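Local coordinates for enolase from the environmental genome shotgun sequencing of the Sargasso Sea (PDB 2QGY), which is of unknown function but, as a magnesium-binding member of the enolase superfamily, probably stabilises an enolate intermediate formed from a carboxylate substrate, at residues A[84-89]-A[281-286]; A[8-13]-A[110-115]; A[137-142]-A[222-227]; A[198-203]-A[250-255]. All blocks are in the same frame, centred on the assembly; numbering follows the deposited sequence.

Contact 1: residues A[84-89]-A[281-286]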
loop_
_atom_site.group_PDB
_atom_site.type_symbol
_atom_site.label_atom_id
_atom_site.label_comp_id
_atom_site.label_asym_id
_atom_site.label_seq_id
_atom_site.Cartn_x
_atom_site.Cartn_y
_atom_site.Cartn_z
ATOM N N SER A 84 -1.671 -10.111 20.390
ATOM C CA SER A 84 -2.502 -8.941 20.648
ATOM C C SER A 84 -2.027 -7.757 19.795
ATOM O O SER A 84 -2.835 -6.915 19.385
ATOM C CB SER A 84 -2.611 -8.587 22.152
ATOM O OG SER A 84 -1.379 -8.166 22.682
ATOM N N PHE A 85 -0.725 -7.698 19.525
ATOM C CA PHE A 85 -0.198 -6.705 18.580
ATOM C C PHE A 85 -0.872 -6.897 17.205
ATOM O O PHE A 85 -1.415 -5.955 16.632
ATOM C CB PHE A 85 1.320 -6.829 18.418
ATOM C CG PHE A 85 1.862 -6.010 17.263
ATOM C CD1 PHE A 85 1.880 -4.615 17.339
ATOM C CD2 PHE A 85 2.321 -6.621 16.105
ATOM C CE1 PHE A 85 2.354 -3.833 16.274
ATOM C CE2 PHE A 85 2.806 -5.830 15.041
ATOM C CZ PHE A 85 2.819 -4.453 15.134
ATOM N N TYR A 86 -0.851 -8.124 16.721
ATOM C CA TYR A 86 -1.388 -8.446 15.375
ATOM C C TYR A 86 -2.852 -8.052 15.295
ATOM O O TYR A 86 -3.293 -7.371 14.346
ATOM C CB TYR A 86 -1.249 -9.941 15.106
ATOM C CG TYR A 86 -1.742 -10.379 13.737
ATOM C CD1 TYR A 86 -0.862 -10.452 12.649
ATOM C CD2 TYR A 86 -3.087 -10.725 13.525
ATOM C CE1 TYR A 86 -1.304 -10.854 11.393
ATOM C CE2 TYR A 86 -3.529 -11.144 12.237
ATOM C CZ TYR A 86 -2.620 -11.213 11.202
ATOM O OH TYR A 86 -3.017 -11.627 9.934
ATOM N N ASN A 87 -3.604 -8.437 16.328
ATOM C CA ASN A 87 -5.022 -8.082 16.426
ATOM C C ASN A 87 -5.288 -6.586 16.477
ATOM O O ASN A 87 -6.249 -6.084 15.861
ATOM C CB ASN A 87 -5.684 -8.815 17.620
ATOM C CG ASN A 87 -5.768 -10.306 17.397
ATOM O OD1 ASN A 87 -5.725 -10.778 16.251
ATOM N ND2 ASN A 87 -5.919 -11.069 18.482
ATOM N N LYS A 88 -4.439 -5.857 17.197
ATOM C CA LYS A 88 -4.574 -4.415 17.294
ATOM C C LYS A 88 -4.308 -3.756 15.937
ATOM O O LYS A 88 -5.022 -2.843 15.540
ATOM C CB LYS A 88 -3.592 -3.873 18.323
ATOM C CG LYS A 88 -3.495 -2.349 18.396
ATOM C CD LYS A 88 -4.699 -1.740 19.097
ATOM C CE LYS A 88 -4.470 -0.256 19.344
ATOM N NZ LYS A 88 -5.408 0.286 20.376
ATOM N N ILE A 89 -3.248 -4.198 15.265
ATOM C CA ILE A 89 -2.967 -3.734 13.898
ATOM C C ILE A 89 -4.176 -3.954 12.977
ATOM O O ILE A 89 -4.575 -3.041 12.250
ATOM C CB ILE A 89 -1.676 -4.402 13.288
ATOM C CG1 ILE A 89 -0.422 -3.881 13.985
ATOM C CG2 ILE A 89 -1.561 -4.134 11.740
ATOM C CD1 ILE A 89 -0.297 -2.328 14.018
ATOM N N GLY A 281 4.377 -8.943 8.595
ATOM C CA GLY A 281 4.940 -9.571 9.801
ATOM C C GLY A 281 5.193 -11.046 9.562
ATOM O O GLY A 281 4.936 -11.562 8.450
ATOM N N LEU A 282 5.657 -11.743 10.607
ATOM C CA LEU A 282 5.983 -13.165 10.489
ATOM C C LEU A 282 4.764 -14.084 10.540
ATOM O O LEU A 282 4.754 -15.137 9.883
ATOM C CB LEU A 282 7.022 -13.565 11.535
ATOM C CG LEU A 282 8.308 -12.740 11.391
ATOM C CD1 LEU A 282 9.358 -13.435 12.243
ATOM C CD2 LEU A 282 8.787 -12.672 9.908
ATOM N N ILE A 283 3.753 -13.674 11.300
ATOM C CA ILE A 283 2.512 -14.436 11.418
ATOM C C ILE A 283 1.980 -14.600 9.991
ATOM O O ILE A 283 1.585 -15.682 9.595
ATOM C CB ILE A 283 1.489 -13.688 12.309
ATOM C CG1 ILE A 283 1.875 -13.782 13.809
ATOM C CG2 ILE A 283 0.071 -14.200 12.061
ATOM C CD1 ILE A 283 0.865 -13.110 14.753
ATOM N N ASP A 284 1.967 -13.504 9.224
ATOM C CA ASP A 284 1.386 -13.556 7.887
ATOM C C ASP A 284 2.210 -14.331 6.875
ATOM O O ASP A 284 1.658 -14.994 6.010
ATOM C CB ASP A 284 1.041 -12.144 7.380
ATOM C CG ASP A 284 -0.359 -11.695 7.849
ATOM O OD1 ASP A 284 -1.063 -12.520 8.488
ATOM O OD2 ASP A 284 -0.735 -10.528 7.612
ATOM N N ILE A 285 3.529 -14.248 6.976
ATOM C CA ILE A 285 4.391 -15.037 6.112
ATOM C C ILE A 285 4.205 -16.532 6.389
ATOM O O ILE A 285 4.071 -17.352 5.476
ATOM C CB ILE A 285 5.868 -14.634 6.321
ATOM C CG1 ILE A 285 6.100 -13.275 5.665
ATOM C CG2 ILE A 285 6.846 -15.691 5.768
ATOM C CD1 ILE A 285 7.503 -12.800 5.706
ATOM N N ILE A 286 4.193 -16.888 7.663
ATOM C CA ILE A 286 3.968 -18.287 8.055
ATOM C C ILE A 286 2.583 -18.807 7.654
ATOM O O ILE A 286 2.470 -19.939 7.192
ATOM C CB ILE A 286 4.187 -18.472 9.574
ATOM C CG1 ILE A 286 5.657 -18.230 9.968
ATOM C CG2 ILE A 286 3.716 -19.851 10.021
ATOM C CD1 ILE A 286 6.661 -19.217 9.379
#
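Tyr-86 reaches across from helix 82-93 of the enolase-type N-terminal capping domain to meet Ile-283 and Asp-284 at the start of helix 282-294 of the C-terminal barrel domain. The contact is therefore an interdomain helix-helix joint, with CA atoms of Tyr-86 and Ile-283 8.2 Å apart. The phenol of Tyr-86 is carried toward helix 282-294 with CG anti to the backbone N (chi1 -179°). Over one face of the ring lies the CG2 methyl of Ile-283, whose approach is a CH-pi contact 28° off the ring normal; the nearest ring atom, Tyr-86 CE1, is 3.7 Å from Ile-283 CG2. The other branch of the isoleucine works nearer the backbone, its CD1 sitting 3.8 Å from Tyr-86 CB, so the two methyls cover the tyrosine from its stem to mid-ring. Asp-284 comes to the rim instead, its carboxylate plane nearly perpendicular to the ring. Glu-109 of helix 99-120 accepts a hydrogen bond from Ile-283 N, and Leu-257 packs against both Tyr-86 and Asp-284. The polar tie is the phenol hydroxyl, Tyr-86 OH, donating to the syn side of Asp-284 OD1 over 2.6 Å, only 16° out of the carboxylate plane.

Contact 2: residues A[8-13]-A[110-115]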
loop_
_atom_site.group_PDB
_atom_site.type_symbol
_atom_site.label_atom_id
_atom_site.label_comp_id
_atom_site.label_asym_id
_atom_site.label_seq_id
_atom_site.Cartn_x
_atom_site.Cartn_y
_atom_site.Cartn_z
ATOM N N ILE A 8 2.963 -15.342 24.113
ATOM C CA ILE A 8 3.992 -15.015 25.108
ATOM C C ILE A 8 3.784 -13.576 25.597
ATOM O O ILE A 8 3.696 -12.658 24.792
ATOM C CB ILE A 8 5.392 -15.194 24.516
ATOM C CG1 ILE A 8 5.649 -16.679 24.218
ATOM C CG2 ILE A 8 6.465 -14.591 25.455
ATOM C CD1 ILE A 8 6.926 -16.955 23.422
ATOM N N SER A 9 3.681 -13.381 26.913
ATOM C CA SER A 9 3.450 -12.054 27.439
ATOM C C SER A 9 4.738 -11.234 27.402
ATOM O O SER A 9 5.766 -11.652 27.942
ATOM C CB SER A 9 2.876 -12.081 28.856
ATOM O OG SER A 9 2.588 -10.740 29.254
ATOM N N ILE A 10 4.657 -10.081 26.745
ATOM C CA ILE A 10 5.785 -9.179 26.572
ATOM C C ILE A 10 5.691 -8.025 27.572
ATOM O O ILE A 10 6.713 -7.555 28.073
ATOM C CB ILE A 10 5.848 -8.646 25.091
ATOM C CG1 ILE A 10 6.294 -9.766 24.140
ATOM C CG2 ILE A 10 6.739 -7.409 24.954
ATOM C CD1 ILE A 10 6.099 -9.443 22.655
ATOM N N GLY A 11 4.467 -7.559 27.840
ATOM C CA GLY A 11 4.251 -6.443 28.759
ATOM C C GLY A 11 4.263 -5.100 28.064
ATOM O O GLY A 11 4.114 -5.041 26.843
ATOM N N LYS A 12 4.425 -4.019 28.833
ATOM C CA LYS A 12 4.482 -2.668 28.280
ATOM C C LYS A 12 5.836 -2.415 27.603
ATOM O O LYS A 12 6.841 -2.989 27.986
ATOM C CB LYS A 12 4.249 -1.615 29.368
ATOM C CG LYS A 12 2.821 -1.531 29.912
ATOM C CD LYS A 12 2.544 -0.139 30.493
ATOM C CE LYS A 12 1.788 -0.198 31.824
ATOM N NZ LYS A 12 0.326 0.052 31.712
ATOM N N LEU A 13 5.843 -1.559 26.583
ATOM C CA LEU A 13 7.079 -1.192 25.907
ATOM C C LEU A 13 7.554 0.109 26.466
ATOM O O LEU A 13 6.742 0.980 26.774
ATOM C CB LEU A 13 6.866 -1.056 24.389
ATOM C CG LEU A 13 6.236 -2.238 23.656
ATOM C CD1 LEU A 13 6.148 -1.946 22.166
ATOM C CD2 LEU A 13 7.042 -3.551 23.883
ATOM N N ILE A 110 8.540 -8.185 13.975
ATOM C CA ILE A 110 9.797 -8.931 13.994
ATOM C C ILE A 110 10.506 -8.668 15.325
ATOM O O ILE A 110 11.051 -9.593 15.936
ATOM C CB ILE A 110 10.695 -8.542 12.792
ATOM C CG1 ILE A 110 10.115 -9.163 11.495
ATOM C CG2 ILE A 110 12.161 -9.053 13.002
ATOM C CD1 ILE A 110 10.731 -8.613 10.206
ATOM N N ALA A 111 10.504 -7.419 15.777
ATOM C CA ALA A 111 11.122 -7.109 17.100
ATOM C C ALA A 111 10.429 -7.818 18.276
ATOM O O ALA A 111 11.096 -8.224 19.247
ATOM C CB ALA A 111 11.170 -5.623 17.351
ATOM N N LEU A 112 9.101 -7.925 18.204
ATOM C CA LEU A 112 8.343 -8.627 19.249
ATOM C C LEU A 112 8.662 -10.135 19.247
ATOM O O LEU A 112 8.713 -10.781 20.310
ATOM C CB LEU A 112 6.842 -8.349 19.121
ATOM C CG LEU A 112 6.337 -6.899 19.260
ATOM C CD1 LEU A 112 4.843 -6.822 19.185
ATOM C CD2 LEU A 112 6.847 -6.163 20.551
ATOM N N TRP A 113 8.906 -10.696 18.062
ATOM C CA TRP A 113 9.349 -12.085 17.954
ATOM C C TRP A 113 10.725 -12.285 18.581
ATOM O O TRP A 113 10.959 -13.321 19.226
ATOM C CB TRP A 113 9.388 -12.576 16.503
ATOM C CG TRP A 113 8.039 -13.006 15.981
ATOM C CD1 TRP A 113 7.234 -12.306 15.132
ATOM C CD2 TRP A 113 7.334 -14.230 16.282
ATOM N NE1 TRP A 113 6.075 -13.016 14.868
ATOM C CE2 TRP A 113 6.110 -14.194 15.561
ATOM C CE3 TRP A 113 7.619 -15.349 17.072
ATOM C CZ2 TRP A 113 5.170 -15.223 15.627
ATOM C CZ3 TRP A 113 6.677 -16.376 17.137
ATOM C CH2 TRP A 113 5.473 -16.307 16.414
ATOM N N ASP A 114 11.624 -11.328 18.371
ATOM C CA ASP A 114 12.979 -11.390 18.928
ATOM C C ASP A 114 12.836 -11.407 20.460
ATOM O O ASP A 114 13.438 -12.249 21.169
ATOM C CB ASP A 114 13.758 -10.141 18.468
ATOM C CG ASP A 114 15.268 -10.214 18.789
ATOM O OD1 ASP A 114 15.815 -11.331 18.912
ATOM O OD2 ASP A 114 15.919 -9.152 18.875
ATOM N N ILE A 115 12.043 -10.469 20.954
ATOM C CA ILE A 115 11.761 -10.339 22.413
ATOM C C ILE A 115 11.185 -11.659 22.933
ATOM O O ILE A 115 11.684 -12.221 23.921
ATOM C CB ILE A 115 10.818 -9.159 22.706
ATOM C CG1 ILE A 115 11.603 -7.854 22.511
ATOM C CG2 ILE A 115 10.201 -9.243 24.175
ATOM C CD1 ILE A 115 10.751 -6.592 22.296
#
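This is a buried packing contact between apolar side chains inside the N-terminal capping domain of the enolase fold, where the loop leading into strand 13-21 lies against helix 99-120. Three pairs of side chains carry it: Ile-10 with Leu-112, Ile-10 with Ile-115, and Leu-13 with Leu-112. Leu-112 and Ile-115 are three residues apart on the helix, which brings both side chains to the surface that meets the loop. Ile-10 spans them with different branches. Its long arm ends in a methyl beside the root of the leucine, with Ile-10 CD1 3.8 Å from Leu-112 CB, while the middle of that arm, Ile-10 CG1, is 3.9 Å from Ile-115 CG2. The shorter branch, Ile-10 CG2, also meets Ile-115 CG2, at 4.0 Å. In both pairs the side chains run at about a right angle, so contact falls at single methyl and methylene groups rather than along their lengths. In Ile-115 the CG2 methyl that does the touching stands opposite the backbone N, because CG1 is turned beside that N (chi1 -73°). Thr-43 of strand 37-43 touches Ile-10, Leu-13 and Ile-115, which ties the packing to the antiparallel sheet, and Phe-85 of helix 82-93 packs on Leu-112. The loosest pair is the meeting of methyl ends, Leu-13 CD2 lying 4.2 Å from Leu-112 CD2.

Contact 3: residues A[137-142]-A[222-227]. With MG (magnesium ion), chain C.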
loop_
_atom_site.group_PDB
_atom_site.type_symbol
_atom_site.label_atom_id
_atom_site.label_comp_id
_atom_site.label_asym_id
_atom_site.label_seq_id
_atom_site.Cartn_x
_atom_site.Cartn_y
_atom_site.Cartn_z
ATOM N N PRO A 137 19.169 -23.443 2.564
ATOM C CA PRO A 137 19.749 -23.184 1.251
ATOM C C PRO A 137 19.550 -21.726 0.819
ATOM O O PRO A 137 18.474 -21.149 1.062
ATOM C CB PRO A 137 18.951 -24.117 0.325
ATOM C CG PRO A 137 18.513 -25.273 1.274
ATOM C CD PRO A 137 18.151 -24.516 2.529
ATOM N N ILE A 138 20.564 -21.152 0.190
ATOM C CA ILE A 138 20.495 -19.765 -0.284
ATOM C C ILE A 138 20.861 -19.629 -1.752
ATOM O O ILE A 138 21.470 -20.518 -2.334
ATOM C CB ILE A 138 21.413 -18.822 0.570
ATOM C CG1 ILE A 138 22.826 -19.406 0.737
ATOM C CG2 ILE A 138 20.812 -18.587 1.949
ATOM C CD1 ILE A 138 23.802 -19.090 -0.352
ATOM N N TYR A 139 20.503 -18.498 -2.359
ATOM C CA TYR A 139 20.998 -18.154 -3.669
ATOM C C TYR A 139 21.394 -16.673 -3.604
ATOM O O TYR A 139 20.947 -15.942 -2.711
ATOM C CB TYR A 139 19.927 -18.400 -4.756
ATOM C CG TYR A 139 18.804 -17.369 -4.753
ATOM C CD1 TYR A 139 18.892 -16.213 -5.532
ATOM C CD2 TYR A 139 17.671 -17.540 -3.943
ATOM C CE1 TYR A 139 17.860 -15.219 -5.506
ATOM C CE2 TYR A 139 16.642 -16.588 -3.914
ATOM C CZ TYR A 139 16.750 -15.428 -4.685
ATOM O OH TYR A 139 15.732 -14.506 -4.675
ATOM N N ALA A 140 22.231 -16.256 -4.541
ATOM C CA ALA A 140 22.763 -14.908 -4.569
ATOM C C ALA A 140 22.195 -14.108 -5.704
ATOM O O ALA A 140 22.156 -14.564 -6.870
ATOM C CB ALA A 140 24.285 -14.943 -4.667
ATOM N N THR A 141 21.779 -12.887 -5.381
ATOM C CA THR A 141 21.253 -11.976 -6.381
ATOM C C THR A 141 22.345 -11.046 -6.868
ATOM O O THR A 141 23.068 -10.460 -6.073
ATOM C CB THR A 141 20.071 -11.164 -5.820
ATOM O OG1 THR A 141 18.988 -12.056 -5.576
ATOM C CG2 THR A 141 19.618 -10.091 -6.782
ATOM N N CYS A 142 22.477 -10.962 -8.193
ATOM C CA CYS A 142 23.476 -10.100 -8.843
ATOM C C CYS A 142 22.784 -8.877 -9.431
ATOM O O CYS A 142 22.190 -8.940 -10.513
ATOM C CB CYS A 142 24.158 -10.835 -9.991
ATOM S SG CYS A 142 25.564 -9.905 -10.547
ATOM N N PRO A 222 16.269 -22.058 -17.186
ATOM C CA PRO A 222 16.206 -21.220 -15.980
ATOM C C PRO A 222 15.492 -21.913 -14.814
ATOM O O PRO A 222 14.508 -22.637 -14.996
ATOM C CB PRO A 222 15.441 -19.973 -16.434
ATOM C CG PRO A 222 14.773 -20.328 -17.694
ATOM C CD PRO A 222 15.524 -21.485 -18.314
ATOM N N TYR A 223 16.002 -21.700 -13.621
ATOM C CA TYR A 223 15.424 -22.312 -12.448
ATOM C C TYR A 223 14.047 -21.721 -12.145
ATOM O O TYR A 223 13.137 -22.446 -11.692
ATOM C CB TYR A 223 16.380 -22.150 -11.265
ATOM C CG TYR A 223 15.982 -22.943 -10.050
ATOM C CD1 TYR A 223 16.351 -24.286 -9.919
ATOM C CD2 TYR A 223 15.263 -22.347 -9.015
ATOM C CE1 TYR A 223 15.970 -25.028 -8.806
ATOM C CE2 TYR A 223 14.890 -23.060 -7.891
ATOM C CZ TYR A 223 15.244 -24.403 -7.780
ATOM O OH TYR A 223 14.849 -25.104 -6.656
ATOM N N TRP A 224 13.929 -20.406 -12.330
ATOM C CA TRP A 224 12.619 -19.736 -12.215
ATOM C C TRP A 224 12.617 -18.433 -12.945
ATOM O O TRP A 224 13.672 -17.936 -13.318
ATOM C CB TRP A 224 12.163 -19.584 -10.755
ATOM C CG TRP A 224 12.785 -18.504 -9.869
ATOM C CD1 TRP A 224 12.953 -17.158 -10.135
ATOM C CD2 TRP A 224 13.192 -18.696 -8.519
ATOM N NE1 TRP A 224 13.477 -16.525 -9.020
ATOM C CE2 TRP A 224 13.651 -17.451 -8.029
ATOM C CE3 TRP A 224 13.228 -19.816 -7.678
ATOM C CZ2 TRP A 224 14.129 -17.295 -6.718
ATOM C CZ3 TRP A 224 13.712 -19.661 -6.373
ATOM C CH2 TRP A 224 14.147 -18.403 -5.913
ATOM N N ILE A 225 11.419 -17.901 -13.172
ATOM C CA ILE A 225 11.224 -16.661 -13.889
ATOM C C ILE A 225 10.448 -15.780 -12.922
ATOM O O ILE A 225 9.310 -16.104 -12.554
ATOM C CB ILE A 225 10.351 -16.869 -15.176
ATOM C CG1 ILE A 225 11.078 -17.761 -16.198
ATOM C CG2 ILE A 225 10.024 -15.510 -15.841
ATOM C CD1 ILE A 225 12.427 -17.255 -16.639
ATOM N N GLU A 226 11.057 -14.671 -12.535
ATOM C CA GLU A 226 10.512 -13.847 -11.479
ATOM C C GLU A 226 9.908 -12.564 -12.055
ATOM O O GLU A 226 10.497 -11.920 -12.934
ATOM C CB GLU A 226 11.637 -13.556 -10.483
ATOM C CG GLU A 226 11.242 -12.641 -9.378
ATOM C CD GLU A 226 12.316 -12.573 -8.285
ATOM O OE1 GLU A 226 13.002 -13.592 -8.015
ATOM O OE2 GLU A 226 12.420 -11.505 -7.678
ATOM N N GLU A 227 8.689 -12.243 -11.589
ATOM C CA GLU A 227 7.970 -11.046 -12.004
ATOM C C GLU A 227 7.953 -10.821 -13.536
ATOM O O GLU A 227 8.285 -9.746 -14.005
ATOM C CB GLU A 227 8.518 -9.818 -11.285
ATOM C CG GLU A 227 8.304 -9.859 -9.778
ATOM C CD GLU A 227 7.963 -8.499 -9.268
ATOM O OE1 GLU A 227 8.916 -7.696 -9.179
ATOM O OE2 GLU A 227 6.746 -8.216 -9.027
HETATM MG MG MG C . 12.612 -9.501 -7.934
HETATM O O HOH W 1 11.275 -8.894 -9.384
HETATM O O HOH W 2 13.083 -7.544 -7.928
HETATM O O HOH W 3 14.392 -9.591 -6.759
#
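Tyr-139 and Trp-224 meet as an edge-to-face pair, the six-membered ring of the tryptophan turning its edge toward the face of the phenol with the planes at 85° and the ring centroids 5.2 Å apart. The leading atom of the indole is CH2, 3.7 Å from Tyr-139 CE2; its neighbour, Trp-224 CZ2, lies 3.8 Å from Tyr-139 CZ. Both aromatic residues place CG between the backbone N and the carbonyl carbon (chi1 74° for Tyr-139 and 77° for Trp-224), and from their separate strands the rings converge. On its pyrrole side the indole makes a different bond: Trp-224 NE1 donates to Glu-226 OE1 over 3.1 Å, tilted from the indole plane and using the anti lone pair of that oxygen. Lys-169 forms a salt bridge with the same Glu-226 oxygen and a hydrogen bond with Tyr-139 OH, so one ammonium joins the two segments. With OE1 held by two donors, the other oxygen, Glu-226 OE2, binds the magnesium ion at 2.0 Å. Glu-227 OE1 in turn accepts a hydrogen bond from a metal-bound water. Side chains from strands 135-141 and 224-226 thus fill the interior of a TIM-like barrel and support the second ligand of an enolase-superfamily magnesium site.

Contact 4: residues A[198-203]-A[250-255]. With MG (magnesium ion), chain C.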
loop_
_atom_site.group_PDB
_atom_site.type_symbol
_atom_site.label_atom_id
_atom_site.label_comp_id
_atom_site.label_asym_id
_atom_site.label_seq_id
_atom_site.Cartn_x
_atom_site.Cartn_y
_atom_site.Cartn_z
ATOM N N MET A 198 18.425 -18.299 -11.720
ATOM C CA MET A 198 17.131 -17.604 -11.739
ATOM C C MET A 198 17.141 -16.277 -12.479
ATOM O O MET A 198 18.156 -15.574 -12.525
ATOM C CB MET A 198 16.473 -17.507 -10.354
ATOM C CG MET A 198 17.197 -17.917 -9.101
ATOM S SD MET A 198 18.251 -19.370 -8.872
ATOM C CE MET A 198 17.775 -19.995 -7.299
ATOM N N LEU A 199 16.004 -15.945 -13.090
ATOM C CA LEU A 199 15.919 -14.794 -13.955
ATOM C C LEU A 199 14.847 -13.873 -13.405
ATOM O O LEU A 199 13.689 -14.259 -13.283
ATOM C CB LEU A 199 15.578 -15.208 -15.413
ATOM C CG LEU A 199 16.490 -16.227 -16.150
ATOM C CD1 LEU A 199 16.017 -16.456 -17.603
ATOM C CD2 LEU A 199 17.960 -15.806 -16.129
ATOM N N ASP A 200 15.250 -12.659 -13.069
ATOM C CA ASP A 200 14.315 -11.672 -12.597
ATOM C C ASP A 200 14.027 -10.717 -13.724
ATOM O O ASP A 200 14.864 -9.914 -14.102
ATOM C CB ASP A 200 14.861 -10.942 -11.351
ATOM C CG ASP A 200 13.791 -10.112 -10.654
ATOM O OD1 ASP A 200 12.861 -9.644 -11.331
ATOM O OD2 ASP A 200 13.892 -9.934 -9.411
ATOM N N LEU A 201 12.834 -10.837 -14.303
ATOM C CA LEU A 201 12.436 -9.943 -15.405
ATOM C C LEU A 201 12.008 -8.541 -14.977
ATOM O O LEU A 201 11.947 -7.640 -15.815
ATOM C CB LEU A 201 11.333 -10.563 -16.261
ATOM C CG LEU A 201 11.614 -11.973 -16.793
ATOM C CD1 LEU A 201 10.635 -12.333 -17.948
ATOM C CD2 LEU A 201 13.062 -12.152 -17.192
ATOM N N ALA A 202 11.706 -8.360 -13.694
ATOM C CA ALA A 202 11.487 -7.024 -13.132
ATOM C C ALA A 202 10.318 -6.257 -13.807
ATOM O O ALA A 202 10.389 -5.045 -14.010
ATOM C CB ALA A 202 12.797 -6.203 -13.189
ATOM N N VAL A 203 9.270 -7.000 -14.177
ATOM C CA VAL A 203 8.025 -6.457 -14.732
ATOM C C VAL A 203 8.299 -5.619 -15.999
ATOM O O VAL A 203 8.182 -4.395 -15.968
ATOM C CB VAL A 203 7.213 -5.651 -13.688
ATOM C CG1 VAL A 203 5.829 -5.289 -14.232
ATOM C CG2 VAL A 203 7.066 -6.438 -12.376
ATOM N N THR A 250 6.208 -14.605 -7.919
ATOM C CA THR A 250 5.634 -13.257 -7.777
ATOM C C THR A 250 5.436 -13.012 -6.293
ATOM O O THR A 250 5.414 -13.972 -5.538
ATOM C CB THR A 250 4.262 -13.100 -8.522
ATOM O OG1 THR A 250 3.829 -11.716 -8.492
ATOM C CG2 THR A 250 3.193 -13.973 -7.917
ATOM N N GLY A 251 5.295 -11.747 -5.889
ATOM C CA GLY A 251 4.871 -11.484 -4.516
ATOM C C GLY A 251 5.684 -10.392 -3.846
ATOM O O GLY A 251 5.182 -9.734 -2.956
ATOM N N GLU A 252 6.921 -10.195 -4.287
ATOM C CA GLU A 252 7.815 -9.214 -3.650
ATOM C C GLU A 252 7.252 -7.801 -3.505
ATOM O O GLU A 252 7.594 -7.098 -2.558
ATOM C CB GLU A 252 9.159 -9.184 -4.368
ATOM C CG GLU A 252 9.147 -8.615 -5.748
ATOM C CD GLU A 252 10.565 -8.388 -6.255
ATOM O OE1 GLU A 252 11.192 -9.390 -6.604
ATOM O OE2 GLU A 252 11.070 -7.244 -6.243
ATOM N N LYS A 253 6.401 -7.364 -4.427
ATOM C CA LYS A 253 5.891 -5.982 -4.351
ATOM C C LYS A 253 4.474 -5.915 -3.758
ATOM O O LYS A 253 3.843 -4.855 -3.794
ATOM C CB LYS A 253 5.961 -5.324 -5.745
ATOM C CG LYS A 253 7.431 -5.214 -6.208
ATOM C CD LYS A 253 7.751 -4.149 -7.228
ATOM C CE LYS A 253 9.191 -4.383 -7.697
ATOM N NZ LYS A 253 9.767 -3.284 -8.518
ATOM N N GLN A 254 3.989 -7.033 -3.229
ATOM C CA GLN A 254 2.642 -7.084 -2.665
ATOM C C GLN A 254 2.698 -7.517 -1.199
ATOM O O GLN A 254 3.724 -8.046 -0.727
ATOM C CB GLN A 254 1.736 -7.999 -3.493
ATOM C CG GLN A 254 1.261 -7.359 -4.807
ATOM C CD GLN A 254 2.303 -7.461 -5.915
ATOM O OE1 GLN A 254 2.987 -8.478 -6.026
ATOM N NE2 GLN A 254 2.422 -6.403 -6.748
ATOM N N SER A 255 1.629 -7.237 -0.457
ATOM C CA SER A 255 1.572 -7.622 0.952
ATOM C C SER A 255 0.149 -7.970 1.304
ATOM O O SER A 255 -0.784 -7.668 0.548
ATOM C CB SER A 255 2.110 -6.506 1.898
ATOM O OG SER A 255 1.374 -5.289 1.719
HETATM MG MG MG C . 12.612 -9.501 -7.934
HETATM O O HOH W 1 11.275 -8.894 -9.384
HETATM O O HOH W 2 13.083 -7.544 -7.928
HETATM O O HOH W 3 14.392 -9.591 -6.759
#
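The magnesium site of the enolase superfamily joins these segments, with Asp-200 at the end of strand 197-200 and Glu-252 just beyond strand 248-250, in a type I turn running from Gly-251 to Gln-254. Each carboxylate gives one oxygen to the ion, Asp-200 OD2 at 2.0 Å and Glu-252 OE1 at 1.9 Å. Those oxygens are 3.9 Å apart, almost the sum of the two metal bonds, which shows that they stand on opposite sides of the magnesium. The carboxylate planes are 85° apart. Glu-252 gets there by folding CG over its own backbone (chi1 69°) and then extending, while Asp-200, with CG anti to the backbone N, sends OD2 to the ion from the other side. Each second oxygen accepts a hydrogen bond from a metal-bound water: water 1 to Asp-200 OD1 and water 2 to Glu-252 OE2, each at 2.6 Å. A weak bond from Ala-202 N also reaches Asp-200 OD1. Glu-226 OE2 and a third water complete six-coordinate, roughly octahedral binding. The doubly charged ion probably offsets the repulsion expected among three carboxylates brought this close, and the three water positions are consistent with a place where a substrate carboxylate could bind and its enolate be stabilised, as in related enzymes.

Contacts 1 and 2 form one group and contacts 3 and 4 another. The first two, with centres 12 Å apart, touch through Phe-85 on Leu-112 and Leu-282 on Trp-113, so the inner packing of the capping domain continues directly into its joint with the barrel. Contacts 3 and 4, centres 10 Å apart, use neighbouring parallel strands 197-200 and 224-226 and share the magnesium ion and its three waters. Between groups the centres are 23 to 33 Å apart. Along the chain, segments of contacts 1 and 2 alternate, as do those of 3 and 4, and the whole metal-binding pair falls between residues 89 and 281. Contact 1 thus joins the capping domain to a barrel helix that comes after all three metal ligands in sequence.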